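Local coordinates for protein ATP-dependent 6-phosphofructokinase isozyme 2 (Escherichia coli, PDB 3UMO) that phosphorylates D-fructose 6-phosphate to fructose 1,6-bisphosphate with ATP, the first committing step of glycolysis, at residues I4-L9 with I42-A47; A10-S15 with R90-V95; F35-G40 with E67-L72; T56-A61 with P79-E84; G63-H68 with K86-Q91. All blocks are in the same frame, centred on the assembly; numbering follows the deposited sequence.

Contact 1. Residues I4-L9 with I42-A47; sequences IYTLTL and INVARA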
# COMPACT_ATOMS: atom_id res chain seq x y z
N ILE A 4 40.07 -2.48 -17.16
CA ILE A 4 39.06 -1.87 -16.31
C ILE A 4 38.88 -2.64 -15.01
O ILE A 4 38.77 -3.87 -15.01
CB ILE A 4 37.71 -1.79 -17.04
CG1 ILE A 4 37.86 -1.02 -18.35
CG2 ILE A 4 36.65 -1.13 -16.16
CD1 ILE A 4 36.67 -1.17 -19.29
N TYR A 5 38.84 -1.91 -13.90
CA TYR A 5 38.60 -2.49 -12.59
C TYR A 5 37.45 -1.76 -11.93
O TYR A 5 37.19 -0.59 -12.22
CB TYR A 5 39.85 -2.35 -11.71
CG TYR A 5 41.06 -3.10 -12.23
CD1 TYR A 5 41.88 -2.54 -13.19
CD2 TYR A 5 41.37 -4.37 -11.76
CE1 TYR A 5 42.99 -3.23 -13.68
CE2 TYR A 5 42.47 -5.06 -12.23
CZ TYR A 5 43.27 -4.48 -13.19
OH TYR A 5 44.37 -5.16 -13.66
N THR A 6 36.74 -2.45 -11.03
CA THR A 6 35.74 -1.76 -10.23
C THR A 6 35.98 -2.01 -8.75
O THR A 6 36.61 -3.01 -8.36
CB THR A 6 34.28 -2.16 -10.58
OG1 THR A 6 34.00 -3.46 -10.06
CG2 THR A 6 34.04 -2.12 -12.09
N LEU A 7 35.49 -1.10 -7.92
CA LEU A 7 35.66 -1.21 -6.48
C LEU A 7 34.32 -1.05 -5.78
O LEU A 7 33.63 -0.05 -5.98
CB LEU A 7 36.65 -0.15 -5.97
CG LEU A 7 36.83 -0.14 -4.46
CD1 LEU A 7 37.43 -1.46 -3.99
CD2 LEU A 7 37.71 1.04 -4.03
N THR A 8 33.96 -2.05 -4.98
CA THR A 8 32.68 -2.04 -4.26
C THR A 8 32.97 -2.23 -2.78
O THR A 8 33.20 -3.35 -2.33
CB THR A 8 31.76 -3.18 -4.72
OG1 THR A 8 31.62 -3.11 -6.14
CG2 THR A 8 30.38 -3.06 -4.08
N LEU A 9 32.97 -1.13 -2.03
CA LEU A 9 33.28 -1.23 -0.61
C LEU A 9 32.12 -1.83 0.17
O LEU A 9 32.32 -2.39 1.26
CB LEU A 9 33.65 0.14 -0.04
CG LEU A 9 34.92 0.76 -0.61
CD1 LEU A 9 35.10 2.18 -0.09
CD2 LEU A 9 36.15 -0.10 -0.30
N ILE A 42 30.27 -4.00 -8.47
CA ILE A 42 30.03 -5.36 -8.93
C ILE A 42 29.08 -5.36 -10.13
O ILE A 42 29.33 -6.03 -11.13
CB ILE A 42 29.50 -6.26 -7.79
CG1 ILE A 42 30.67 -6.67 -6.89
CG2 ILE A 42 28.83 -7.51 -8.36
CD1 ILE A 42 30.24 -7.39 -5.62
N ASN A 43 28.00 -4.58 -10.03
CA ASN A 43 27.04 -4.51 -11.12
C ASN A 43 27.60 -3.81 -12.36
O ASN A 43 27.25 -4.17 -13.48
CB ASN A 43 25.73 -3.89 -10.65
CG ASN A 43 24.86 -4.89 -9.93
OD1 ASN A 43 24.83 -6.07 -10.28
ND2 ASN A 43 24.13 -4.43 -8.91
N VAL A 44 28.46 -2.82 -12.15
CA VAL A 44 29.16 -2.19 -13.27
C VAL A 44 29.97 -3.24 -14.02
O VAL A 44 29.95 -3.29 -15.26
CB VAL A 44 30.06 -1.02 -12.79
CG1 VAL A 44 30.96 -0.54 -13.92
CG2 VAL A 44 29.20 0.12 -12.28
N ALA A 45 30.67 -4.09 -13.28
CA ALA A 45 31.47 -5.15 -13.89
C ALA A 45 30.60 -6.16 -14.65
O ALA A 45 30.97 -6.63 -15.73
CB ALA A 45 32.32 -5.86 -12.84
N ARG A 46 29.44 -6.49 -14.09
CA ARG A 46 28.52 -7.41 -14.75
C ARG A 46 27.96 -6.80 -16.04
O ARG A 46 27.86 -7.47 -17.07
CB ARG A 46 27.39 -7.82 -13.80
CG ARG A 46 27.88 -8.59 -12.58
CD ARG A 46 26.75 -8.84 -11.59
NE ARG A 46 25.82 -9.86 -12.07
CZ ARG A 46 24.50 -9.75 -11.98
NH1 ARG A 46 23.95 -8.68 -11.44
NH2 ARG A 46 23.72 -10.73 -12.44
N ALA A 47 27.61 -5.52 -15.98
CA ALA A 47 27.09 -4.82 -17.17
C ALA A 47 28.15 -4.78 -18.26
O ALA A 47 27.85 -4.96 -19.45
CB ALA A 47 26.66 -3.39 -16.81
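Thr-8 OG1 receives the backbone N-H of Ile-42 at 2.8 Å, a weak bond because it is strongly bent, with 117° at the hydrogen. The hydroxyl sits beside its own backbone N (chi1 -53°), and the Thr-8 side chain crosses that of Ile-42 at about a right angle. This is strand-on-helix packing in the alpha/beta core of a ribokinase-family kinase: strand 4-7, inside the parallel sheet, lies under helix 40-50. The short axes are 7.8 Å apart and run nearly antiparallel, at 150°. Thr-6 is the second point of contact. Its OG1 lies between its backbone N and carbonyl carbon and is hydrogen-bonded to Gly-41 O, just ahead of the segment 42-47, while the methyl CG2 presses on Val-44 CG1 at 3.9 Å. Ala-45 CB lies close to both branches, 4.0 Å from Thr-6 OG1. An alanine in place of Thr-6 would probably leave Gly-41 O without this partner and open a gap under Val-44 and Ala-45. The two threonines, one in the strand and one just beyond it, meet the N-terminal part of the helix. Ile-42 and Asn-43 belong to the substrate-binding residues, and Asn-43 also packs on Asp-256, the probable catalytic residue on helix 254-267, which Val-44 approaches as well. On another side of the helix Arg-46 is held by a salt bridge from NE to Glu-76, and its NH1 donates to Asn-43 OD1 at 3.0 Å, with that oxygen in the guanidinium plane.

Contact 2. Residues A10-S15 with R90-V95; sequences APSLDS and RQNLHV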
# COMPACT_ATOMS: atom_id res chain seq x y z
N ALA A 10 30.92 -1.75 -0.39
CA ALA A 10 29.74 -2.34 0.24
C ALA A 10 29.01 -3.29 -0.71
O ALA A 10 27.95 -2.95 -1.23
CB ALA A 10 28.78 -1.26 0.72
N PRO A 11 29.59 -4.48 -0.94
CA PRO A 11 28.89 -5.46 -1.78
C PRO A 11 27.76 -6.13 -1.02
O PRO A 11 27.61 -5.96 0.19
CB PRO A 11 29.98 -6.49 -2.08
CG PRO A 11 30.89 -6.42 -0.91
CD PRO A 11 30.90 -4.97 -0.48
N SER A 12 26.96 -6.92 -1.72
CA SER A 12 25.93 -7.70 -1.05
C SER A 12 25.62 -8.98 -1.79
O SER A 12 25.87 -9.10 -2.99
CB SER A 12 24.66 -6.87 -0.85
OG SER A 12 24.13 -6.43 -2.08
N LEU A 13 25.08 -9.95 -1.06
CA LEU A 13 24.49 -11.13 -1.66
C LEU A 13 22.99 -10.94 -1.58
O LEU A 13 22.39 -11.10 -0.51
CB LEU A 13 24.90 -12.41 -0.91
CG LEU A 13 24.31 -13.70 -1.50
CD1 LEU A 13 24.96 -13.98 -2.84
CD2 LEU A 13 24.52 -14.87 -0.54
N ASP A 14 22.37 -10.59 -2.70
CA ASP A 14 20.96 -10.22 -2.67
C ASP A 14 20.06 -11.44 -2.84
O ASP A 14 20.38 -12.37 -3.57
CB ASP A 14 20.65 -9.17 -3.74
CG ASP A 14 21.36 -7.85 -3.48
OD1 ASP A 14 21.76 -7.61 -2.32
OD2 ASP A 14 21.53 -7.07 -4.44
N SER A 15 18.94 -11.42 -2.13
CA SER A 15 17.94 -12.46 -2.26
C SER A 15 16.77 -11.92 -3.05
O SER A 15 16.25 -10.86 -2.74
CB SER A 15 17.43 -12.90 -0.88
OG SER A 15 18.42 -13.61 -0.16
N ARG A 90 26.66 -8.90 3.69
CA ARG A 90 25.26 -8.63 4.00
C ARG A 90 24.33 -8.88 2.82
O ARG A 90 24.78 -8.99 1.68
CB ARG A 90 25.09 -7.19 4.50
CG ARG A 90 25.74 -6.91 5.85
CD ARG A 90 25.17 -7.80 6.94
NE ARG A 90 25.50 -7.33 8.28
CZ ARG A 90 26.49 -7.80 9.02
NH1 ARG A 90 26.71 -7.31 10.24
NH2 ARG A 90 27.28 -8.76 8.56
N GLN A 91 23.03 -8.97 3.10
CA GLN A 91 22.04 -9.31 2.09
C GLN A 91 20.95 -8.26 1.97
O GLN A 91 20.36 -7.85 2.97
CB GLN A 91 21.37 -10.64 2.45
CG GLN A 91 22.32 -11.81 2.69
CD GLN A 91 21.66 -13.14 2.37
OE1 GLN A 91 21.62 -14.04 3.21
NE2 GLN A 91 21.15 -13.27 1.15
N ASN A 92 20.68 -7.82 0.74
CA ASN A 92 19.49 -7.00 0.49
C ASN A 92 18.37 -7.89 -0.04
O ASN A 92 18.62 -9.01 -0.49
CB ASN A 92 19.78 -5.86 -0.49
CG ASN A 92 20.74 -4.84 0.09
OD1 ASN A 92 20.78 -4.65 1.30
ND2 ASN A 92 21.51 -4.20 -0.77
N LEU A 93 17.13 -7.41 0.04
CA LEU A 93 15.99 -8.23 -0.34
C LEU A 93 15.15 -7.59 -1.44
O LEU A 93 14.72 -6.43 -1.31
CB LEU A 93 15.10 -8.53 0.87
CG LEU A 93 13.94 -9.49 0.61
CD1 LEU A 93 14.44 -10.87 0.21
CD2 LEU A 93 13.00 -9.58 1.82
N HIS A 94 14.92 -8.35 -2.50
CA HIS A 94 14.07 -7.95 -3.61
C HIS A 94 12.82 -8.82 -3.55
O HIS A 94 12.91 -10.05 -3.63
CB HIS A 94 14.80 -8.18 -4.94
CG HIS A 94 13.99 -7.85 -6.16
ND1 HIS A 94 13.08 -8.73 -6.71
CD2 HIS A 94 13.97 -6.75 -6.94
CE1 HIS A 94 12.53 -8.17 -7.77
NE2 HIS A 94 13.05 -6.97 -7.94
N VAL A 95 11.66 -8.20 -3.42
CA VAL A 95 10.41 -8.96 -3.34
C VAL A 95 9.49 -8.66 -4.52
O VAL A 95 9.08 -7.52 -4.72
CB VAL A 95 9.64 -8.64 -2.05
CG1 VAL A 95 8.38 -9.52 -1.94
CG2 VAL A 95 10.52 -8.82 -0.83
O HOH W 1 28.52 -6.68 2.70
O HOH W 2 21.57 -4.51 -3.80
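Asp-14 and Asn-92 lie side by side and point the same way, their carboxylate and amide planes 26° apart. Asp-14 OD1 is gripped from opposite faces of its plane: Ser-12 OG donates on the syn side at 2.7 Å, and Asn-92 N on the anti side at 3.3 Å. A water joins the other carboxylate oxygen, OD2, to Asn-92 ND2, while Asn-92 OD1 is taken by the backbone N of Met-108. An alanine in place of Asp-14 would probably leave Ser-12 OG and Asn-92 N without their shared acceptor and take from the water its acceptor at OD2. Leu-13 and Gln-91 likewise lie side by side, pointing the same way. Extended beyond CG, Gln-91 brings NE2 to Leu-13 O at 3.0 Å, from above the carbonyl plane. Backbone bonds complete the join, from Leu-13 N to Arg-90 O, Ser-15 N to Asn-92 O, and His-94 N to Ser-15 O (2.9 Å); Ser-15 pairs with Leu-93 in a parallel bridge, and its CB meets Leu-93 CD1 at 3.8 Å. Ser-12 to Asp-14 and Arg-90 to Asn-92 are all substrate-binding residues. Strand 12-19 runs between strands 34-38 and 93-97 of the four-stranded lid sheet, where Leu-13 leans on helix 63-75 and Leu-93 packs on Leu-93 of the second subunit.

Contact 3. Residues F35-G40 with E67-L72; sequences FEPGGG and EHLVSL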
# COMPACT_ATOMS: atom_id res chain seq x y z
N PHE A 35 19.61 -16.18 -5.31
CA PHE A 35 20.67 -15.26 -4.91
C PHE A 35 21.34 -14.62 -6.11
O PHE A 35 21.52 -15.25 -7.15
CB PHE A 35 21.70 -15.96 -4.03
CG PHE A 35 21.12 -16.55 -2.77
CD1 PHE A 35 20.67 -15.72 -1.76
CD2 PHE A 35 21.00 -17.92 -2.62
CE1 PHE A 35 20.12 -16.25 -0.60
CE2 PHE A 35 20.44 -18.46 -1.46
CZ PHE A 35 20.01 -17.62 -0.45
N GLU A 36 21.70 -13.35 -5.97
CA GLU A 36 22.38 -12.64 -7.04
C GLU A 36 23.40 -11.67 -6.45
O GLU A 36 23.26 -11.22 -5.31
CB GLU A 36 21.38 -11.89 -7.92
CG GLU A 36 20.85 -10.60 -7.31
CD GLU A 36 19.54 -10.14 -7.93
OE1 GLU A 36 18.92 -10.93 -8.68
OE2 GLU A 36 19.13 -8.99 -7.66
N PRO A 37 24.45 -11.37 -7.23
CA PRO A 37 25.45 -10.40 -6.78
C PRO A 37 24.86 -9.00 -6.66
O PRO A 37 24.07 -8.57 -7.50
CB PRO A 37 26.50 -10.43 -7.91
CG PRO A 37 26.33 -11.77 -8.54
CD PRO A 37 24.85 -12.02 -8.49
N GLY A 38 25.24 -8.30 -5.60
CA GLY A 38 24.76 -6.94 -5.40
C GLY A 38 25.92 -6.01 -5.16
O GLY A 38 27.00 -6.43 -4.74
N GLY A 39 25.71 -4.73 -5.42
CA GLY A 39 26.74 -3.73 -5.19
C GLY A 39 27.05 -2.97 -6.45
O GLY A 39 27.02 -3.53 -7.55
N GLY A 40 27.36 -1.68 -6.28
CA GLY A 40 27.57 -0.78 -7.41
C GLY A 40 28.64 -1.24 -8.37
O GLY A 40 28.35 -1.53 -9.53
N GLU A 67 31.29 -16.15 0.16
CA GLU A 67 31.73 -17.25 -0.70
C GLU A 67 30.77 -17.44 -1.86
O GLU A 67 31.18 -17.67 -3.00
CB GLU A 67 31.85 -18.56 0.09
CG GLU A 67 33.00 -18.63 1.08
CD GLU A 67 33.09 -19.98 1.76
OE1 GLU A 67 33.08 -20.02 3.01
OE2 GLU A 67 33.16 -21.01 1.04
N HIS A 68 29.47 -17.33 -1.57
CA HIS A 68 28.46 -17.54 -2.59
C HIS A 68 28.48 -16.40 -3.59
O HIS A 68 28.31 -16.61 -4.79
CB HIS A 68 27.07 -17.68 -1.97
CG HIS A 68 26.07 -18.31 -2.89
ND1 HIS A 68 26.30 -19.50 -3.52
CD2 HIS A 68 24.84 -17.90 -3.29
CE1 HIS A 68 25.25 -19.81 -4.27
NE2 HIS A 68 24.36 -18.85 -4.15
N LEU A 69 28.68 -15.18 -3.09
CA LEU A 69 28.83 -14.01 -3.95
C LEU A 69 29.97 -14.21 -4.96
O LEU A 69 29.81 -13.97 -6.16
CB LEU A 69 29.09 -12.76 -3.10
CG LEU A 69 29.43 -11.46 -3.85
CD1 LEU A 69 28.28 -11.07 -4.76
CD2 LEU A 69 29.73 -10.33 -2.88
N VAL A 70 31.11 -14.67 -4.45
CA VAL A 70 32.27 -14.94 -5.29
C VAL A 70 31.97 -16.02 -6.32
O VAL A 70 32.36 -15.92 -7.48
CB VAL A 70 33.48 -15.34 -4.43
CG1 VAL A 70 34.64 -15.83 -5.30
CG2 VAL A 70 33.93 -14.15 -3.57
N SER A 71 31.26 -17.05 -5.88
CA SER A 71 30.91 -18.17 -6.75
C SER A 71 29.95 -17.76 -7.87
O SER A 71 30.06 -18.25 -8.99
CB SER A 71 30.31 -19.31 -5.93
OG SER A 71 29.77 -20.32 -6.78
N LEU A 72 29.01 -16.88 -7.55
CA LEU A 72 28.06 -16.40 -8.54
C LEU A 72 28.77 -15.63 -9.63
O LEU A 72 28.43 -15.75 -10.81
CB LEU A 72 26.99 -15.53 -7.88
CG LEU A 72 25.94 -16.27 -7.05
CD1 LEU A 72 25.02 -15.29 -6.36
CD2 LEU A 72 25.15 -17.24 -7.93
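Phe-35 and His-68 form the aromatic part of this contact: their ring planes stand at 88° with centroids 5.5 Å apart, in an oblique meeting. Phe-35 CB approaches the edge of the imidazole near its plane, 3.8 Å from His-68 CD2. One face of that imidazole is met from its own helix, where Leu-72 CG lies toward the rim. Apolar contacts carry the rest. Leu-69 CG is anti to its backbone N (chi1 173°), and CD1 beyond it rests 3.7 Å from Pro-37 CB. Leu-72 straddles two residues, with CB 3.9 Å from Pro-37 CG and CD1 3.6 Å from Phe-35 O. Pro-37 is thereby wedged between two leucines one helical turn apart. Backbone shape matters past the strand: Gly-39 is the N-cap of helix 40-50, and at its backbone angles a CB would run into the carbonyl O of Gly-38, which calls for glycine; Gly-39 and Gly-40 are substrate-binding residues. Residues 35-38 cross residues 67-72 at about a right angle, so this strand, outermost in the lid sheet within its own chain, lies athwart a helix of the main domain. Strand 12-19 borders it, Leu-69 also touches Phe-59 of strand 55-61, and Phe-35 meets Trp-88 of the second subunit.

Contact 4. Residues T56-A61 with P79-E84; sequences TAIFPA and PVATVE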
# COMPACT_ATOMS: atom_id res chain seq x y z
N THR A 56 37.47 -6.29 -13.79
CA THR A 56 37.74 -7.04 -12.58
C THR A 56 37.12 -6.35 -11.37
O THR A 56 37.42 -5.18 -11.10
CB THR A 56 39.25 -7.22 -12.35
OG1 THR A 56 39.80 -7.95 -13.44
CG2 THR A 56 39.50 -7.99 -11.06
N ALA A 57 36.25 -7.07 -10.66
CA ALA A 57 35.58 -6.51 -9.49
C ALA A 57 36.39 -6.72 -8.21
O ALA A 57 36.64 -7.85 -7.80
CB ALA A 57 34.20 -7.12 -9.33
N ILE A 58 36.79 -5.62 -7.58
CA ILE A 58 37.51 -5.68 -6.31
C ILE A 58 36.50 -5.40 -5.20
O ILE A 58 35.76 -4.42 -5.27
CB ILE A 58 38.63 -4.61 -6.24
CG1 ILE A 58 39.57 -4.75 -7.45
CG2 ILE A 58 39.41 -4.72 -4.93
CD1 ILE A 58 40.56 -3.60 -7.58
N PHE A 59 36.48 -6.26 -4.18
CA PHE A 59 35.53 -6.10 -3.07
C PHE A 59 35.88 -6.98 -1.87
O PHE A 59 36.54 -8.01 -2.03
CB PHE A 59 34.08 -6.37 -3.52
CG PHE A 59 33.87 -7.76 -4.07
CD1 PHE A 59 33.46 -8.79 -3.24
CD2 PHE A 59 34.05 -8.02 -5.43
CE1 PHE A 59 33.25 -10.08 -3.74
CE2 PHE A 59 33.85 -9.30 -5.94
CZ PHE A 59 33.45 -10.33 -5.10
N PRO A 60 35.44 -6.57 -0.67
CA PRO A 60 35.58 -7.43 0.51
C PRO A 60 34.49 -8.49 0.51
O PRO A 60 33.34 -8.20 0.16
CB PRO A 60 35.36 -6.46 1.67
CG PRO A 60 34.44 -5.41 1.11
CD PRO A 60 34.83 -5.26 -0.34
N ALA A 61 34.84 -9.70 0.91
CA ALA A 61 33.87 -10.78 1.02
C ALA A 61 34.09 -11.50 2.35
O ALA A 61 35.22 -11.74 2.76
CB ALA A 61 34.02 -11.75 -0.13
N PRO A 79 35.76 -11.59 -13.64
CA PRO A 79 36.97 -11.73 -12.82
C PRO A 79 36.86 -10.92 -11.55
O PRO A 79 36.29 -9.82 -11.56
CB PRO A 79 38.07 -11.18 -13.73
CG PRO A 79 37.38 -10.30 -14.70
CD PRO A 79 36.02 -10.91 -14.92
N VAL A 80 37.39 -11.45 -10.45
CA VAL A 80 37.35 -10.72 -9.18
C VAL A 80 38.71 -10.67 -8.50
O VAL A 80 39.63 -11.41 -8.85
CB VAL A 80 36.34 -11.32 -8.18
CG1 VAL A 80 34.97 -11.49 -8.83
CG2 VAL A 80 36.86 -12.65 -7.64
N ALA A 81 38.81 -9.79 -7.52
CA ALA A 81 39.97 -9.73 -6.65
C ALA A 81 39.41 -9.36 -5.30
O ALA A 81 38.89 -8.26 -5.11
CB ALA A 81 40.96 -8.68 -7.13
N THR A 82 39.47 -10.28 -4.35
CA THR A 82 38.77 -10.08 -3.10
C THR A 82 39.70 -9.95 -1.90
O THR A 82 40.87 -10.34 -1.95
CB THR A 82 37.75 -11.22 -2.84
OG1 THR A 82 38.43 -12.47 -2.76
CG2 THR A 82 36.70 -11.28 -3.95
N VAL A 83 39.16 -9.36 -0.84
CA VAL A 83 39.82 -9.32 0.45
C VAL A 83 38.88 -10.00 1.42
O VAL A 83 37.68 -9.71 1.43
CB VAL A 83 40.06 -7.86 0.91
CG1 VAL A 83 40.44 -7.82 2.38
CG2 VAL A 83 41.12 -7.21 0.04
N GLU A 84 39.39 -10.93 2.21
CA GLU A 84 38.54 -11.62 3.17
C GLU A 84 38.27 -10.70 4.36
O GLU A 84 39.21 -10.17 4.96
CB GLU A 84 39.19 -12.93 3.63
CG GLU A 84 38.21 -13.91 4.24
CD GLU A 84 38.70 -15.34 4.17
OE1 GLU A 84 39.92 -15.54 3.98
OE2 GLU A 84 37.87 -16.26 4.31
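The Phe-59 ring carries Thr-82 CG2 over one face and has Val-80 CG1 at its edge, near the ring plane. The methyl makes a CH-pi contact, 3.8 Å from the ring centroid and 23° off the normal, shifted toward the rim; Thr-82 and Phe-59 lie side by side and point the same way. Val-80 CG1 meets Phe-59 CE2 at 3.8 Å. Phe-59 CG stands between the backbone N and carbonyl carbon (chi1 60°), on the face of the sheet that also carries Ala-57, Ala-61, Val-80 and Thr-82. Leu-69 and Leu-73 of helix 63-75 pack against the same ring. The other face carries Ile-58, Pro-60, Ala-81 and Val-83, with Ile-58 CG1 4.2 Å from Ala-81 CB, and is covered by helix 115-125. Beneath the side chains the two strands run parallel, as the neighbours of a beta-alpha-beta crossover through helix 63-75. Ala-57 N reaches Pro-79 O at 2.9 Å, and Ala-81 N returns to Ala-57 O. Phe-59 N to Ala-81 O is longer, 3.3 Å, and Val-83 N to Phe-59 O is 3.2 Å, before Ala-61 N closes on Val-83 O at 2.9 Å. At the N-terminal end of the pair Thr-56 OG1 rests against Pro-79 CG at 3.6 Å. The chemistry divides the work: Ala-57, Phe-59 and Ala-61 bond to segment 79-84, Thr-56 and Ile-58 bond on the other side to residues 4-8, and Pro-60, lacking an N-H, offers none to either neighbour.

Contact 5. Residues G63-H68 with K86-Q91; sequences GATGEH and KDWTRQ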
# COMPACT_ATOMS: atom_id res chain seq x y z
N GLY A 63 32.45 -14.66 5.14
CA GLY A 63 31.54 -15.74 5.47
C GLY A 63 31.02 -16.51 4.27
O GLY A 63 31.49 -16.32 3.14
N ALA A 64 30.03 -17.36 4.52
CA ALA A 64 29.46 -18.21 3.48
C ALA A 64 28.69 -17.40 2.44
O ALA A 64 28.60 -17.79 1.28
CB ALA A 64 28.56 -19.27 4.10
N THR A 65 28.13 -16.28 2.87
CA THR A 65 27.44 -15.40 1.94
C THR A 65 28.43 -14.77 0.97
O THR A 65 28.16 -14.66 -0.22
CB THR A 65 26.63 -14.30 2.66
OG1 THR A 65 27.45 -13.68 3.66
CG2 THR A 65 25.41 -14.90 3.33
N GLY A 66 29.59 -14.38 1.49
CA GLY A 66 30.65 -13.86 0.65
C GLY A 66 31.18 -14.91 -0.31
O GLY A 66 31.47 -14.61 -1.47
N GLU A 67 31.29 -16.15 0.16
CA GLU A 67 31.73 -17.25 -0.70
C GLU A 67 30.77 -17.44 -1.86
O GLU A 67 31.18 -17.67 -3.00
CB GLU A 67 31.85 -18.56 0.09
CG GLU A 67 33.00 -18.63 1.08
CD GLU A 67 33.09 -19.98 1.76
OE1 GLU A 67 33.08 -20.02 3.01
OE2 GLU A 67 33.16 -21.01 1.04
N HIS A 68 29.47 -17.33 -1.57
CA HIS A 68 28.46 -17.54 -2.59
C HIS A 68 28.48 -16.40 -3.59
O HIS A 68 28.31 -16.61 -4.79
CB HIS A 68 27.07 -17.68 -1.97
CG HIS A 68 26.07 -18.31 -2.89
ND1 HIS A 68 26.30 -19.50 -3.52
CD2 HIS A 68 24.84 -17.90 -3.29
CE1 HIS A 68 25.25 -19.81 -4.27
NE2 HIS A 68 24.36 -18.85 -4.15
N LYS A 86 36.17 -9.86 8.14
CA LYS A 86 35.68 -10.53 9.34
C LYS A 86 34.15 -10.55 9.39
O LYS A 86 33.56 -11.57 9.74
CB LYS A 86 36.24 -9.86 10.60
CG LYS A 86 37.75 -9.97 10.74
CD LYS A 86 38.16 -11.30 11.36
CE LYS A 86 39.67 -11.49 11.35
NZ LYS A 86 40.19 -11.83 9.99
N ASP A 87 33.53 -9.42 9.05
CA ASP A 87 32.07 -9.30 9.08
C ASP A 87 31.48 -9.92 7.81
O ASP A 87 31.95 -9.64 6.70
CB ASP A 87 31.68 -7.82 9.20
CG ASP A 87 30.26 -7.63 9.71
OD1 ASP A 87 29.65 -8.60 10.21
OD2 ASP A 87 29.76 -6.49 9.62
N TRP A 88 30.46 -10.76 7.97
CA TRP A 88 29.92 -11.51 6.84
C TRP A 88 29.18 -10.63 5.82
O TRP A 88 28.50 -9.66 6.19
CB TRP A 88 29.02 -12.66 7.31
CG TRP A 88 27.64 -12.24 7.74
CD1 TRP A 88 26.56 -12.00 6.93
CD2 TRP A 88 27.18 -12.04 9.08
NE1 TRP A 88 25.47 -11.64 7.69
CE2 TRP A 88 25.82 -11.66 9.01
CE3 TRP A 88 27.79 -12.13 10.33
CZ2 TRP A 88 25.07 -11.38 10.15
CZ3 TRP A 88 27.04 -11.85 11.46
CH2 TRP A 88 25.69 -11.48 11.36
N THR A 89 29.31 -10.98 4.55
CA THR A 89 28.67 -10.24 3.46
C THR A 89 27.16 -10.14 3.67
O THR A 89 26.48 -11.15 3.82
CB THR A 89 28.99 -10.89 2.09
OG1 THR A 89 30.40 -10.79 1.83
CG2 THR A 89 28.21 -10.21 0.96
N ARG A 90 26.66 -8.90 3.69
CA ARG A 90 25.26 -8.63 4.00
C ARG A 90 24.33 -8.88 2.82
O ARG A 90 24.78 -8.99 1.68
CB ARG A 90 25.09 -7.19 4.50
CG ARG A 90 25.74 -6.91 5.85
CD ARG A 90 25.17 -7.80 6.94
NE ARG A 90 25.50 -7.33 8.28
CZ ARG A 90 26.49 -7.80 9.02
NH1 ARG A 90 26.71 -7.31 10.24
NH2 ARG A 90 27.28 -8.76 8.56
N GLN A 91 23.03 -8.97 3.10
CA GLN A 91 22.04 -9.31 2.09
C GLN A 91 20.95 -8.26 1.97
O GLN A 91 20.36 -7.85 2.97
CB GLN A 91 21.37 -10.64 2.45
CG GLN A 91 22.32 -11.81 2.69
CD GLN A 91 21.66 -13.14 2.37
OE1 GLN A 91 21.62 -14.04 3.21
NE2 GLN A 91 21.15 -13.27 1.15
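This is a buried join between the N-terminal part of helix 63-75 and the loop linking strand 80-84 to strand 93-97, centred on Thr-65 and Thr-89. Thr-65 OG1 donates to Thr-89 O at 2.7 Å, in the carbonyl plane and on a lone pair. The hydroxyl lies between its own backbone N and carbonyl carbon (chi1 48°), and Gly-62 O lies near as a second, weak acceptor. The methyl CG2 of Thr-65 goes toward OE1 of Gln-91, 3.9 Å away, whose NE2 is taken by Leu-13 O. Thr-65 OG1 in addition meets the edge of the indole of Trp-88, 3.8 Å from CD1. Two glycines let helix and loop come this close. Gly-66 CA lies 3.3 Å from Thr-89 OG1, where a side chain would clash; that hydroxyl is taken by the backbone N of Gly-62. Gly-63 has a positive phi of 69°, and a side chain on it would be tight against Trp-88 CB. Within the loop, Arg-90 NH2 lies over the centre of the indole, 3.2 Å above its plane, in a cation-pi contact and forms a salt bridge to Asp-87 OD1 at 2.9 Å. Asp-87 OD2 accepts from the backbone N of Ala-112. Trp-88 also packs on Ala-64 and Phe-35 of the second subunit, so the loop belongs to the dimer interface, while Arg-90 and Gln-91 are substrate-binding residues. Around the contact, Thr-65 and His-68 of helix 63-75 lean on Leu-13 of strand 12-19.

How the contacts relate
The contacts lie at the junction of the main alpha/beta domain and the lid sheet. Contacts 1 and 4 share the parallel sheet, through neighbouring strands 4-7 and 55-61, with centres 10 Å apart. Contacts 2 and 3 have centres 9 Å apart and share the lid sheet, in which their first segments lie on neighbouring strands. Contact 5 meets contact 2 on Arg-90 and Gln-91 and contact 3 on helix 63-75. Along the chain, contacts 3 and 4 are nested within the loop closed by contact 2, whereas contact 1 closes before contacts 4 and 5 open. Substrate-binding residues occur in contacts 1, 2, 3 and 5, and contacts 2, 3 and 5 also touch the second subunit, placing substrate binding beside dimerisation.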